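Local coordinates for protein proteasome chaperone 3 (PDB 2Z5B) that helps assemble the yeast 20S proteasome by promoting formation of its alpha-ring, working as a heterodimer with a second chaperone subunit, POC4, at residues Y4-H9 against L170-D175; Y28-H33 against L39-L44; S93-V98 against Q115-Y120. All coordinates share one frame; numbering follows the deposited sequence.

Contact 1 of 3, residues Y4-H9 against L170-D175; sequences YEFQTH and LKCIKD
Cys-172 is the first residue of 170-175 to meet the strand 4-9, and it does so with both its backbone and its side chain. Its carbonyl oxygen sits over one face of the Phe-6 ring, with O of Cys-172 3.8 Å from CG of Phe-6. Its side chain lies further along the same ring: CB of Cys-172 approaches CD2 of Phe-6 at 4.0 Å. SG of Cys-172 stands 5.1 Å from the centroid of the Phe-6 ring, an oblique sulfur-aromatic contact. With SG anti to its own carbonyl carbon (chi1 -71°), the thiol is carried past the ring to Thr-8, where the methyl CG2 touches SG of Cys-172 at 3.6 Å. Leu-27, on the neighbouring strand, also packs on this buried cysteine.

One turn on, Asp-175 reaches the outer part of the ring with its methylene, CB lying 3.6 Å from CE1 of Phe-6. The two side chains run alongside each other, ring and carboxylate planes 47° apart. One carboxylate oxygen, OD2 of Asp-175, makes a long salt bridge of 3.4 Å with NZ of Lys-171, weak as a hydrogen bond. The segments 4-9 and 170-175 run at 134° between their N-to-C directions, their axes 7.9 Å apart at closest, and Met-176 of the same helix adds to the packing on Phe-6.

No hydrogen bond joins the two segments. The contact between strand 3-9, one of the two outermost strands within this chain, and helix 162-176 rests here on van der Waals and sulfur-aromatic packing, mostly round Phe-6, with the methyl of Thr-8 against SG.

Contact 2 of 3, residues Y28-H33 against L39-L44; sequences YVQATH and LLQIRL
This contact is an antiparallel pairing of the two arms of a beta hairpin, strands 26-33 and 38-44, lying inside the sheet between strand 3-9 and strand 140-145. Tyr-28 with Arg-43, Gln-30 with Gln-41 and Thr-32 with Leu-39 are hydrogen-bonded pairs, each closed by two backbone bonds; the bond from N of Gln-41 to O of Gln-30 is 2.7 Å long and almost straight. Val-29 with Ile-42 and Ala-31 with Leu-40 are the non-hydrogen-bonded pairs between them.

These last four residues point to the face covered by helices 109-124 and 162-176. CD1 of Leu-40 presses on CG1 of Val-29 at 3.5 Å, a tight fit, and also meets CB of Ala-31 at 3.9 Å.

The other face is polar at its centre. NE2 of Gln-41 donates to OE1 of Gln-30 over 3.0 Å, arriving from above the acceptor's carbonyl plane with the amides turned 67° apart. Gln-30, bent at chi2 (-80°), directs its own NE2 back to OG1 of Thr-32 at 3.0 Å and to Ser-3, while a water links OE1 of Gln-30, OG1 of Thr-32 and O of Leu-39. Arg-43 grips OE1 of Gln-41 side-on, NE and NH2 each 2.8 Å from it, with the oxygen in the guanidinium plane. Thr-29 and Ser-42 of the POC4 subunit bind the same glutamine amide. A leucine at Gln-41 would probably leave the guanidinium of Arg-43 without its in-plane acceptor, OE1 of Gln-30 without this donor, and Thr-29 and Ser-42 of the POC4 subunit without their partner. The arrangement is an antiparallel beta hairpin in a mixed sheet, with helices on the Val-29/Leu-40 face and the POC4 chain on the Gln-41/Arg-43 face.

Contact 3 of 3, residues S93-V98 against Q115-Y120; sequences SDYQVV and QIAELY
The backbones of 93-98 and 115-120 stay well apart, the nearest alpha carbons being those of Ser-93 and Glu-118 at 7.9 Å, and it is side chains that bridge the gap. Tyr-95, the first residue of the strand, reaches across with its ring. Its CG lies anti to the carbonyl carbon (chi1 -61°), which sends the ring toward the helix and places one face against Ala-117. The methyl sits over that face in a CH-pi contact: CB of Ala-117 is 4.0 Å from the centroid of the Tyr-95 ring, only 19° off the normal, and leans toward the rim, where it is 3.8 Å from CE2 of Tyr-95.

This is packing of a helix on the sheet of a two-layer alpha/beta fold, with strand 95-99, one of the two outermost within this chain, applied to helix 109-124. Val-54, on the adjacent strand 50-56, touches both Tyr-95 and Ala-117 and so continues the apolar patch inward.

The carboxylate of Glu-118 is modelled near the ring's edge, implausibly close to the hydroxyl of Tyr-95, so that the details there are doubtful. The chain of Glu-118 bends at chi2 (-62°), bringing its carboxylate beside Ser-93 as well, with CD of Glu-118 3.3 Å from OG of Ser-93. A salt bridge from OE1 of Glu-118 to Arg-122, one turn further along the helix, ties the acid back to its own helix.

How the contacts relate
All three contacts reach one mixed six-stranded sheet. Contacts 1 and 2 are neighbours, their centres about 9 Å apart, because strands 3-9 and 26-33 lie side by side; the hydroxyl of Tyr-28 bonds to Glu-5 across that seam. Contact 3 lies at the far border, its centre about 18 Å from that of contact 1 and about 16 Å from that of contact 2. Along the chain, contact 2 closes before contact 3 opens, and both fall between the two segments of contact 1. Helices 109-124 and 162-176 meet through Leu-119, Tyr-120 and Ile-173, joining the helical layer of contacts 1 and 3, while the opposite sheet face in contact 2 engages POC4.

Contact 1 of 3, residues Y4-H9 against L170-D175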
# COMPACT_ATOMS: atom_id res chain seq x y z
N TYR B 4 -8.47 -1.60 6.80
CA TYR B 4 -9.75 -1.48 6.12
C TYR B 4 -9.67 -2.32 4.86
O TYR B 4 -8.59 -2.42 4.25
CB TYR B 4 -10.05 -0.03 5.75
CG TYR B 4 -10.00 0.92 6.93
CD1 TYR B 4 -11.14 1.16 7.71
CD2 TYR B 4 -8.80 1.56 7.28
CE1 TYR B 4 -11.08 2.03 8.80
CE2 TYR B 4 -8.74 2.42 8.35
CZ TYR B 4 -9.88 2.65 9.11
OH TYR B 4 -9.81 3.51 10.19
N GLU B 5 -10.77 -2.95 4.48
CA GLU B 5 -10.78 -3.78 3.26
C GLU B 5 -12.17 -3.96 2.67
O GLU B 5 -13.18 -3.77 3.36
CB GLU B 5 -10.15 -5.16 3.51
CG GLU B 5 -11.11 -6.14 4.16
CD GLU B 5 -10.48 -7.48 4.51
OE1 GLU B 5 -9.56 -7.93 3.81
OE2 GLU B 5 -10.96 -8.09 5.49
N PHE B 6 -12.20 -4.34 1.39
CA PHE B 6 -13.46 -4.53 0.64
C PHE B 6 -13.15 -5.43 -0.53
O PHE B 6 -12.19 -5.20 -1.28
CB PHE B 6 -14.00 -3.19 0.12
CG PHE B 6 -15.44 -3.25 -0.37
CD1 PHE B 6 -16.50 -3.10 0.52
CD2 PHE B 6 -15.73 -3.41 -1.72
CE1 PHE B 6 -17.83 -3.14 0.08
CE2 PHE B 6 -17.05 -3.43 -2.19
CZ PHE B 6 -18.11 -3.30 -1.28
N GLN B 7 -13.97 -6.46 -0.69
CA GLN B 7 -13.79 -7.44 -1.74
C GLN B 7 -15.07 -7.53 -2.54
O GLN B 7 -16.17 -7.70 -2.00
CB GLN B 7 -13.42 -8.81 -1.14
CG GLN B 7 -13.34 -9.96 -2.16
CD GLN B 7 -12.11 -9.89 -3.07
OE1 GLN B 7 -10.99 -10.18 -2.64
NE2 GLN B 7 -12.33 -9.56 -4.35
N THR B 8 -14.92 -7.40 -3.85
CA THR B 8 -16.02 -7.56 -4.77
C THR B 8 -15.51 -8.08 -6.11
O THR B 8 -14.43 -8.66 -6.17
CB THR B 8 -16.86 -6.25 -4.90
OG1 THR B 8 -17.96 -6.49 -5.78
CG2 THR B 8 -16.00 -5.10 -5.41
N HIS B 9 -16.31 -7.88 -7.15
CA HIS B 9 -15.96 -8.25 -8.52
C HIS B 9 -16.27 -7.07 -9.42
O HIS B 9 -17.24 -6.35 -9.17
CB HIS B 9 -16.77 -9.48 -8.96
CG HIS B 9 -16.46 -10.72 -8.16
ND1 HIS B 9 -16.97 -10.93 -6.89
CD2 HIS B 9 -15.69 -11.79 -8.44
CE1 HIS B 9 -16.53 -12.08 -6.43
NE2 HIS B 9 -15.75 -12.63 -7.35
N LEU B 170 -14.18 3.98 -7.04
CA LEU B 170 -14.42 5.00 -6.00
C LEU B 170 -15.47 4.56 -4.98
O LEU B 170 -15.26 4.67 -3.77
CB LEU B 170 -14.81 6.36 -6.60
CG LEU B 170 -13.73 7.19 -7.30
CD1 LEU B 170 -14.27 8.53 -7.89
CD2 LEU B 170 -12.55 7.48 -6.37
N LYS B 171 -16.60 4.03 -5.46
CA LYS B 171 -17.62 3.45 -4.59
C LYS B 171 -17.07 2.34 -3.67
O LYS B 171 -17.41 2.28 -2.51
CB LYS B 171 -18.78 2.90 -5.42
CG LYS B 171 -19.95 2.43 -4.57
CD LYS B 171 -21.16 2.03 -5.45
CE LYS B 171 -22.17 1.24 -4.61
NZ LYS B 171 -22.59 2.03 -3.42
N CYS B 172 -16.23 1.47 -4.22
CA CYS B 172 -15.64 0.37 -3.44
C CYS B 172 -14.79 0.93 -2.29
O CYS B 172 -14.86 0.45 -1.15
CB CYS B 172 -14.78 -0.51 -4.36
SG CYS B 172 -15.72 -1.50 -5.52
N ILE B 173 -14.02 1.98 -2.58
CA ILE B 173 -13.13 2.60 -1.60
C ILE B 173 -13.94 3.26 -0.49
O ILE B 173 -13.62 3.09 0.69
CB ILE B 173 -12.14 3.59 -2.28
CG1 ILE B 173 -11.16 2.81 -3.17
CG2 ILE B 173 -11.39 4.42 -1.23
CD1 ILE B 173 -10.49 3.63 -4.26
N LYS B 174 -15.00 3.98 -0.87
CA LYS B 174 -15.96 4.57 0.07
C LYS B 174 -16.71 3.51 0.91
O LYS B 174 -16.93 3.71 2.11
CB LYS B 174 -16.96 5.48 -0.66
CG LYS B 174 -17.95 6.23 0.25
CD LYS B 174 -18.74 7.30 -0.52
CE LYS B 174 -19.98 7.74 0.26
NZ LYS B 174 -21.03 6.68 0.28
N ASP B 175 -17.08 2.39 0.29
CA ASP B 175 -17.81 1.33 0.97
C ASP B 175 -16.95 0.58 1.98
O ASP B 175 -17.45 0.04 2.96
CB ASP B 175 -18.45 0.37 -0.04
CG ASP B 175 -19.68 0.95 -0.70
OD1 ASP B 175 -20.24 1.95 -0.18
OD2 ASP B 175 -20.10 0.40 -1.74

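Contact 2 of 3, residues Y28-H33 against L39-L44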
# COMPACT_ATOMS: atom_id res chain seq x y z
N TYR B 28 -10.11 -6.27 -5.13
CA TYR B 28 -9.81 -6.23 -3.69
C TYR B 28 -9.13 -4.93 -3.31
O TYR B 28 -8.11 -4.54 -3.88
CB TYR B 28 -8.95 -7.41 -3.26
CG TYR B 28 -8.61 -7.38 -1.79
CD1 TYR B 28 -9.58 -7.70 -0.82
CD2 TYR B 28 -7.33 -7.02 -1.35
CE1 TYR B 28 -9.27 -7.66 0.54
CE2 TYR B 28 -7.02 -6.97 -0.00
CZ TYR B 28 -7.99 -7.29 0.93
OH TYR B 28 -7.69 -7.24 2.27
N VAL B 29 -9.75 -4.23 -2.36
CA VAL B 29 -9.21 -2.98 -1.88
C VAL B 29 -8.87 -3.16 -0.41
O VAL B 29 -9.60 -3.83 0.34
CB VAL B 29 -10.18 -1.83 -2.12
CG1 VAL B 29 -9.59 -0.55 -1.67
CG2 VAL B 29 -10.51 -1.73 -3.64
N GLN B 30 -7.72 -2.60 -0.02
CA GLN B 30 -7.32 -2.59 1.39
C GLN B 30 -6.55 -1.31 1.67
O GLN B 30 -5.86 -0.77 0.78
CB GLN B 30 -6.51 -3.83 1.76
CG GLN B 30 -6.14 -3.96 3.27
CD GLN B 30 -4.95 -3.11 3.68
OE1 GLN B 30 -4.17 -2.66 2.83
NE2 GLN B 30 -4.80 -2.88 4.98
N ALA B 31 -6.71 -0.79 2.88
CA ALA B 31 -6.03 0.43 3.26
C ALA B 31 -5.56 0.38 4.70
O ALA B 31 -6.29 -0.06 5.61
CB ALA B 31 -6.92 1.63 3.03
N THR B 32 -4.32 0.82 4.89
CA THR B 32 -3.77 1.07 6.21
C THR B 32 -3.52 2.57 6.34
O THR B 32 -2.96 3.19 5.44
CB THR B 32 -2.44 0.30 6.42
OG1 THR B 32 -2.57 -1.03 5.91
CG2 THR B 32 -2.10 0.21 7.93
N HIS B 33 -3.95 3.15 7.46
CA HIS B 33 -3.84 4.59 7.69
C HIS B 33 -2.71 4.85 8.66
O HIS B 33 -2.64 4.18 9.70
CB HIS B 33 -5.14 5.14 8.29
CG HIS B 33 -6.31 5.11 7.35
ND1 HIS B 33 -7.37 5.99 7.45
CD2 HIS B 33 -6.59 4.31 6.29
CE1 HIS B 33 -8.25 5.73 6.50
NE2 HIS B 33 -7.80 4.72 5.77
N LEU B 39 -1.87 4.09 3.02
CA LEU B 39 -1.39 3.14 2.03
C LEU B 39 -2.57 2.35 1.52
O LEU B 39 -3.16 1.56 2.27
CB LEU B 39 -0.31 2.21 2.61
CG LEU B 39 0.22 1.05 1.73
CD1 LEU B 39 0.86 1.60 0.46
CD2 LEU B 39 1.23 0.24 2.51
N LEU B 40 -2.93 2.55 0.25
CA LEU B 40 -4.07 1.91 -0.39
C LEU B 40 -3.64 0.86 -1.40
O LEU B 40 -2.79 1.13 -2.26
CB LEU B 40 -4.96 2.97 -1.09
CG LEU B 40 -6.18 2.46 -1.86
CD1 LEU B 40 -7.21 1.88 -0.90
CD2 LEU B 40 -6.79 3.62 -2.66
N GLN B 41 -4.23 -0.34 -1.29
CA GLN B 41 -4.04 -1.40 -2.27
C GLN B 41 -5.29 -1.51 -3.12
O GLN B 41 -6.40 -1.51 -2.58
CB GLN B 41 -3.83 -2.77 -1.62
CG GLN B 41 -2.52 -2.94 -0.88
CD GLN B 41 -2.40 -4.33 -0.35
OE1 GLN B 41 -1.99 -5.26 -1.06
NE2 GLN B 41 -2.76 -4.51 0.91
N ILE B 42 -5.11 -1.60 -4.43
CA ILE B 42 -6.23 -1.97 -5.32
C ILE B 42 -5.81 -3.12 -6.22
O ILE B 42 -5.10 -2.92 -7.22
CB ILE B 42 -6.74 -0.81 -6.18
CG1 ILE B 42 -6.87 0.49 -5.35
CG2 ILE B 42 -8.10 -1.19 -6.79
CD1 ILE B 42 -7.12 1.73 -6.17
N ARG B 43 -6.23 -4.32 -5.88
CA ARG B 43 -5.78 -5.51 -6.57
C ARG B 43 -6.83 -6.10 -7.50
O ARG B 43 -8.01 -6.17 -7.15
CB ARG B 43 -5.36 -6.57 -5.56
CG ARG B 43 -4.14 -6.18 -4.73
CD ARG B 43 -3.71 -7.38 -3.94
NE ARG B 43 -2.61 -7.10 -3.02
CZ ARG B 43 -1.65 -7.98 -2.73
NH1 ARG B 43 -1.63 -9.15 -3.37
NH2 ARG B 43 -0.70 -7.66 -1.85
N LEU B 44 -6.37 -6.58 -8.65
CA LEU B 44 -7.24 -7.24 -9.63
C LEU B 44 -6.80 -8.68 -9.72
O LEU B 44 -5.67 -8.96 -10.12
CB LEU B 44 -7.13 -6.57 -11.01
CG LEU B 44 -8.03 -7.13 -12.14
CD1 LEU B 44 -9.47 -7.22 -11.69
CD2 LEU B 44 -7.92 -6.30 -13.39
O HOH W 1 -2.01 -1.03 3.27

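Contact 3 of 3, residues S93-V98 against Q115-Y120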
# COMPACT_ATOMS: atom_id res chain seq x y z
N SER B 93 -7.88 22.08 -6.19
CA SER B 93 -7.29 20.95 -5.50
C SER B 93 -6.34 20.21 -6.43
O SER B 93 -6.73 19.22 -7.06
CB SER B 93 -8.38 19.99 -5.03
OG SER B 93 -8.83 19.20 -6.12
N ASP B 94 -5.10 20.68 -6.52
CA ASP B 94 -4.11 20.04 -7.37
C ASP B 94 -3.16 19.14 -6.60
O ASP B 94 -2.82 19.42 -5.46
CB ASP B 94 -3.33 21.08 -8.17
CG ASP B 94 -4.16 21.69 -9.28
OD1 ASP B 94 -4.84 20.93 -10.01
OD2 ASP B 94 -4.14 22.93 -9.40
N TYR B 95 -2.74 18.06 -7.26
CA TYR B 95 -1.84 17.08 -6.67
C TYR B 95 -0.65 16.80 -7.58
O TYR B 95 -0.70 17.05 -8.80
CB TYR B 95 -2.57 15.77 -6.36
CG TYR B 95 -3.70 15.91 -5.36
CD1 TYR B 95 -4.96 16.35 -5.78
CD2 TYR B 95 -3.51 15.62 -4.02
CE1 TYR B 95 -5.99 16.51 -4.89
CE2 TYR B 95 -4.55 15.76 -3.11
CZ TYR B 95 -5.79 16.21 -3.56
OH TYR B 95 -6.82 16.36 -2.68
N GLN B 96 0.41 16.30 -6.96
CA GLN B 96 1.56 15.78 -7.66
C GLN B 96 1.43 14.25 -7.61
O GLN B 96 1.33 13.67 -6.52
CB GLN B 96 2.83 16.25 -6.94
CG GLN B 96 4.15 15.83 -7.58
CD GLN B 96 5.36 16.20 -6.73
OE1 GLN B 96 6.13 17.10 -7.08
NE2 GLN B 96 5.54 15.50 -5.61
N VAL B 97 1.40 13.61 -8.77
CA VAL B 97 1.40 12.15 -8.87
C VAL B 97 2.77 11.66 -9.32
O VAL B 97 3.21 11.94 -10.44
CB VAL B 97 0.31 11.62 -9.82
CG1 VAL B 97 0.39 10.09 -9.94
CG2 VAL B 97 -1.08 12.05 -9.34
N VAL B 98 3.45 10.93 -8.44
CA VAL B 98 4.77 10.37 -8.75
C VAL B 98 4.68 8.85 -8.86
O VAL B 98 4.20 8.17 -7.95
CB VAL B 98 5.82 10.78 -7.70
CG1 VAL B 98 7.20 10.20 -8.04
CG2 VAL B 98 5.92 12.28 -7.58
N GLN B 115 -8.61 11.58 -8.10
CA GLN B 115 -10.00 11.34 -7.72
C GLN B 115 -10.04 10.54 -6.43
O GLN B 115 -10.81 10.86 -5.51
CB GLN B 115 -10.78 10.66 -8.85
CG GLN B 115 -11.17 11.60 -10.04
CD GLN B 115 -12.03 12.79 -9.61
OE1 GLN B 115 -12.80 12.72 -8.64
NE2 GLN B 115 -11.90 13.89 -10.34
N ILE B 116 -9.17 9.54 -6.34
CA ILE B 116 -9.04 8.77 -5.09
C ILE B 116 -8.60 9.70 -3.96
O ILE B 116 -9.19 9.70 -2.88
CB ILE B 116 -8.11 7.54 -5.26
CG1 ILE B 116 -8.75 6.56 -6.24
CG2 ILE B 116 -7.84 6.85 -3.91
CD1 ILE B 116 -7.88 5.39 -6.64
N ALA B 117 -7.58 10.51 -4.22
CA ALA B 117 -7.09 11.48 -3.24
C ALA B 117 -8.19 12.42 -2.75
O ALA B 117 -8.34 12.64 -1.55
CB ALA B 117 -5.93 12.29 -3.81
N GLU B 118 -8.96 12.98 -3.69
CA GLU B 118 -10.04 13.90 -3.33
C GLU B 118 -11.14 13.20 -2.52
O GLU B 118 -11.71 13.79 -1.60
CB GLU B 118 -10.59 14.60 -4.58
CG GLU B 118 -9.76 15.83 -4.98
CD GLU B 118 -9.74 16.90 -3.89
OE1 GLU B 118 -10.72 17.67 -3.78
OE2 GLU B 118 -8.76 16.99 -3.14
N LEU B 119 -11.42 11.95 -2.85
CA LEU B 119 -12.39 11.15 -2.09
C LEU B 119 -11.96 11.08 -0.63
O LEU B 119 -12.74 11.35 0.30
CB LEU B 119 -12.53 9.75 -2.71
CG LEU B 119 -13.59 8.81 -2.11
CD1 LEU B 119 -15.01 9.30 -2.39
CD2 LEU B 119 -13.41 7.39 -2.62
N TYR B 120 -10.69 10.73 -0.42
CA TYR B 120 -10.13 10.68 0.93
C TYR B 120 -10.23 12.01 1.68
O TYR B 120 -10.70 12.04 2.82
CB TYR B 120 -8.69 10.16 0.89
CG TYR B 120 -8.64 8.66 1.03
CD1 TYR B 120 -8.72 8.05 2.29
CD2 TYR B 120 -8.55 7.85 -0.09
CE1 TYR B 120 -8.69 6.66 2.42
CE2 TYR B 120 -8.52 6.46 0.03
CZ TYR B 120 -8.59 5.88 1.28
OH TYR B 120 -8.56 4.52 1.37